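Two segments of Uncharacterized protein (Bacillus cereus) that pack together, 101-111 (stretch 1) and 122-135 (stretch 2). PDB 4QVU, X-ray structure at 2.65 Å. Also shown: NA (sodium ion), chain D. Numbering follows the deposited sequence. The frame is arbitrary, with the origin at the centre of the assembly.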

# COMPACT_ATOMS: atom_id res chain seq x y z
N GLU A 101 14.44 0.51 33.17
CA GLU A 101 13.24 1.35 33.32
C GLU A 101 12.55 1.62 31.95
O GLU A 101 11.44 2.15 31.94
CB GLU A 101 13.56 2.69 34.00
N PHE A 102 13.20 1.25 30.81
CA PHE A 102 12.64 1.47 29.48
C PHE A 102 12.52 0.18 28.66
O PHE A 102 13.43 -0.65 28.65
CB PHE A 102 13.48 2.46 28.66
CG PHE A 102 13.78 3.77 29.35
CD1 PHE A 102 12.76 4.68 29.62
CD2 PHE A 102 15.08 4.11 29.70
CE1 PHE A 102 13.04 5.89 30.26
CE2 PHE A 102 15.36 5.32 30.34
CZ PHE A 102 14.34 6.20 30.61
N THR A 103 11.39 0.07 27.93
CA THR A 103 11.08 -1.00 26.98
C THR A 103 11.96 -0.78 25.74
O THR A 103 12.54 -1.73 25.21
CB THR A 103 9.58 -1.03 26.67
OG1 THR A 103 8.85 -1.20 27.89
CG2 THR A 103 9.20 -2.14 25.69
N SER A 104 12.06 0.49 25.30
CA SER A 104 12.88 0.91 24.16
C SER A 104 13.24 2.39 24.27
O SER A 104 12.59 3.14 25.01
CB SER A 104 12.17 0.63 22.83
OG SER A 104 11.14 1.56 22.56
N VAL A 105 14.27 2.81 23.53
CA VAL A 105 14.77 4.18 23.48
C VAL A 105 14.92 4.58 22.00
O VAL A 105 15.54 3.87 21.22
CB VAL A 105 16.10 4.34 24.28
CG1 VAL A 105 16.74 5.70 24.03
CG2 VAL A 105 15.88 4.12 25.77
N ILE A 106 14.32 5.72 21.63
CA ILE A 106 14.35 6.28 20.28
C ILE A 106 15.43 7.35 20.18
O ILE A 106 15.56 8.19 21.07
CB ILE A 106 12.96 6.86 19.92
CG1 ILE A 106 11.96 5.75 19.57
CG2 ILE A 106 13.06 7.89 18.79
CD1 ILE A 106 10.54 6.23 19.23
N LEU A 107 16.17 7.32 19.06
CA LEU A 107 17.17 8.29 18.63
C LEU A 107 16.75 8.77 17.23
O LEU A 107 16.62 7.95 16.30
CB LEU A 107 18.61 7.71 18.64
CG LEU A 107 19.72 8.55 17.95
CD1 LEU A 107 19.96 9.89 18.62
CD2 LEU A 107 21.01 7.80 17.89
N TYR A 108 16.48 10.08 17.10
CA TYR A 108 16.03 10.65 15.84
C TYR A 108 16.35 12.15 15.77
O TYR A 108 16.66 12.78 16.79
CB TYR A 108 14.51 10.39 15.62
CG TYR A 108 13.56 11.32 16.36
CD1 TYR A 108 13.32 11.17 17.72
CD2 TYR A 108 12.85 12.31 15.67
CE1 TYR A 108 12.43 12.01 18.39
CE2 TYR A 108 11.96 13.15 16.34
CZ TYR A 108 11.75 12.99 17.70
OH TYR A 108 10.87 13.82 18.35
N LYS A 109 16.27 12.71 14.56
CA LYS A 109 16.52 14.12 14.25
C LYS A 109 15.41 14.68 13.37
O LYS A 109 14.85 13.96 12.54
CB LYS A 109 17.89 14.29 13.56
CG LYS A 109 18.25 15.74 13.33
CD LYS A 109 19.50 15.99 12.51
CE LYS A 109 19.67 17.48 12.38
NZ LYS A 109 20.89 17.84 11.63
N ASN A 110 15.13 15.98 13.54
CA ASN A 110 14.22 16.78 12.73
C ASN A 110 15.00 17.97 12.20
O ASN A 110 15.70 18.61 12.98
CB ASN A 110 12.98 17.22 13.53
CG ASN A 110 12.22 16.13 14.23
OD1 ASN A 110 12.12 15.00 13.77
ND2 ASN A 110 11.63 16.48 15.37
N HIS A 111 14.92 18.24 10.89
CA HIS A 111 15.59 19.38 10.27
C HIS A 111 14.68 20.03 9.26
O HIS A 111 14.13 19.35 8.40
CB HIS A 111 16.91 18.97 9.62
CG HIS A 111 17.67 20.11 9.01
ND1 HIS A 111 17.43 20.54 7.71
CD2 HIS A 111 18.67 20.86 9.53
CE1 HIS A 111 18.26 21.55 7.50
NE2 HIS A 111 19.02 21.78 8.56
N ALA A 122 20.71 23.43 15.72
CA ALA A 122 20.93 22.07 15.19
C ALA A 122 20.92 21.07 16.34
O ALA A 122 21.83 21.08 17.17
CB ALA A 122 22.24 22.00 14.42
N HIS A 123 19.86 20.25 16.43
CA HIS A 123 19.72 19.31 17.53
C HIS A 123 19.09 17.97 17.11
O HIS A 123 18.44 17.88 16.06
CB HIS A 123 18.87 19.94 18.65
CG HIS A 123 17.44 20.15 18.26
ND1 HIS A 123 17.07 21.21 17.45
CD2 HIS A 123 16.35 19.40 18.53
CE1 HIS A 123 15.77 21.07 17.26
NE2 HIS A 123 15.29 20.00 17.89
N MSE A 124 19.28 16.95 17.96
CA MSE A 124 18.70 15.60 17.86
C MSE A 124 17.91 15.31 19.13
O MSE A 124 17.95 16.11 20.07
CB MSE A 124 19.76 14.52 17.63
CG MSE A 124 20.55 14.67 16.35
SE MSE A 124 21.75 13.18 16.04
CE MSE A 124 20.47 11.94 15.39
N GLN A 125 17.21 14.18 19.17
CA GLN A 125 16.42 13.81 20.33
C GLN A 125 16.57 12.34 20.68
O GLN A 125 16.58 11.48 19.79
CB GLN A 125 14.94 14.12 20.12
CG GLN A 125 14.60 15.60 20.15
CD GLN A 125 13.15 15.84 19.83
OE1 GLN A 125 12.82 16.45 18.82
NE2 GLN A 125 12.25 15.32 20.67
N ILE A 126 16.65 12.07 21.98
CA ILE A 126 16.68 10.75 22.59
C ILE A 126 15.48 10.69 23.55
O ILE A 126 15.40 11.50 24.48
CB ILE A 126 18.04 10.39 23.26
CG1 ILE A 126 19.18 10.32 22.22
CG2 ILE A 126 17.93 9.06 24.02
CD1 ILE A 126 20.66 10.31 22.77
N ILE A 127 14.53 9.78 23.27
CA ILE A 127 13.33 9.60 24.07
C ILE A 127 13.29 8.16 24.59
O ILE A 127 13.20 7.21 23.80
CB ILE A 127 12.04 9.95 23.27
CG1 ILE A 127 12.13 11.37 22.65
CG2 ILE A 127 10.78 9.80 24.17
CD1 ILE A 127 11.11 11.66 21.63
N GLY A 128 13.37 8.03 25.91
CA GLY A 128 13.26 6.75 26.60
C GLY A 128 11.79 6.50 26.85
O GLY A 128 11.09 7.38 27.36
N MSE A 129 11.29 5.33 26.45
CA MSE A 129 9.87 5.02 26.60
C MSE A 129 9.69 3.79 27.48
O MSE A 129 10.23 2.72 27.18
CB MSE A 129 9.21 4.83 25.23
CG MSE A 129 9.34 6.06 24.34
SE MSE A 129 8.44 5.91 22.66
CE MSE A 129 9.32 4.29 21.97
N LYS A 130 8.94 3.98 28.58
CA LYS A 130 8.70 2.97 29.61
C LYS A 130 7.87 1.78 29.10
O LYS A 130 8.16 0.66 29.50
CB LYS A 130 7.99 3.59 30.83
N TYR A 131 6.84 2.01 28.26
CA TYR A 131 5.98 0.90 27.84
C TYR A 131 5.89 0.71 26.32
O TYR A 131 5.19 -0.20 25.88
CB TYR A 131 4.54 1.12 28.38
CG TYR A 131 4.47 1.35 29.88
CD1 TYR A 131 4.87 0.36 30.77
CD2 TYR A 131 3.97 2.53 30.40
CE1 TYR A 131 4.81 0.56 32.15
CE2 TYR A 131 3.89 2.75 31.78
CZ TYR A 131 4.31 1.75 32.65
OH TYR A 131 4.24 1.94 34.01
N VAL A 132 6.59 1.54 25.52
CA VAL A 132 6.50 1.41 24.06
C VAL A 132 7.81 0.86 23.49
O VAL A 132 8.89 1.30 23.86
CB VAL A 132 6.11 2.76 23.38
CG1 VAL A 132 5.97 2.61 21.87
CG2 VAL A 132 4.81 3.32 23.96
N ASN A 133 7.68 -0.12 22.58
CA ASN A 133 8.77 -0.71 21.80
C ASN A 133 8.67 -0.12 20.39
O ASN A 133 7.71 -0.41 19.68
CB ASN A 133 8.70 -2.25 21.81
CG ASN A 133 9.89 -2.93 21.19
OD1 ASN A 133 10.58 -2.41 20.30
ND2 ASN A 133 10.17 -4.13 21.66
N TYR A 134 9.62 0.75 20.01
CA TYR A 134 9.57 1.47 18.73
C TYR A 134 9.64 0.55 17.50
O TYR A 134 9.29 1.00 16.41
CB TYR A 134 10.69 2.52 18.62
CG TYR A 134 12.09 1.98 18.50
CD1 TYR A 134 12.63 1.68 17.25
CD2 TYR A 134 12.92 1.86 19.61
CE1 TYR A 134 13.94 1.20 17.13
CE2 TYR A 134 14.23 1.39 19.50
CZ TYR A 134 14.73 1.07 18.25
OH TYR A 134 16.02 0.62 18.12
N LEU A 135 10.06 -0.71 17.66
CA LEU A 135 10.15 -1.66 16.55
C LEU A 135 8.80 -2.31 16.23
O LEU A 135 8.62 -2.81 15.12
CB LEU A 135 11.18 -2.75 16.85
CG LEU A 135 12.66 -2.36 16.82
CD1 LEU A 135 13.52 -3.50 17.30
CD2 LEU A 135 13.09 -1.93 15.41
NA NA D . 8.90 -4.86 14.01
O HOH W 1 10.97 -5.75 12.77

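The two segments form an antiparallel pair of β-strands, joined by a regular backbone ladder and extended at one end by a loop whose carbonyls and amide are met by the side chains of Thr 103 and Ser 104. The axes of strands 104-111 and 123-129 approach to 4.6 Å, with their directions 166° apart, and the two stretches together bury 1152 Å².

In the middle of the ladder, Ile 106 and Ile 127 exchange a reciprocal pair of hydrogen bonds, Ile 106 N to Ile 127 O and Ile 127 N to Ile 106 O, both 2.9 Å. Tyr 108 and Gln 125 repeat the arrangement, with Tyr 108 N to Gln 125 O at 3.0 Å and Gln 125 N to Tyr 108 O at 2.8 Å. At Ser 104 the pattern becomes less even: Met 129 N donates to Ser 104 O at 2.9 Å, but the return bond from Ser 104 N to Met 129 O is weak at 3.4 Å. Met 129 O also accepts from Thr 103 N at 3.0 Å, so two successive amides converge on one carbonyl. Between the bonded pairs, CA-H...O contacts such as Ile 126 CA to Ile 106 O (3.2 Å) fill in the ladder.

Beyond the strand, the second stretch turns back across the start of the first. Thr 103 OG1 donates to Lys 130 O at 2.6 Å. The hydroxyl of Ser 104 serves twice, donating from OG to Val 132 O at 2.6 Å and accepting at OG from Tyr 134 N at 3.1 Å, which ties the buried serine to the loop backbone at two points.

Side chains pack on both faces of the pair. On the face carrying Val 105 and Leu 107, Val 105 CG1 lies 3.6 Å from Ile 126 CG2, while Leu 107 CD1 reaches Ile 126 CG1 at 3.7 Å and the selenomethionine methyl, Met 124 CE, at 3.9 Å. On the face carrying Ile 106 and Tyr 108, Ile 106 CD1 meets CE of selenomethionine Met 129 and Ile 106 CG1 meets Tyr 134 CB, each at 3.6 Å. Ile 127 CD1 approaches the edge of the Tyr 108 ring, 3.5 Å from Tyr 108 CE1.

Gly 128 makes room for an aromatic ring. Its CA sits over one face of Phe 102, 3.9 Å from the ring centroid and 20° off the normal, a CH-π contact. An ideal CB on Gly 128 would fall 2.7 Å from Phe 102 CE1, a clash, so this close placement depends on the absent side chain.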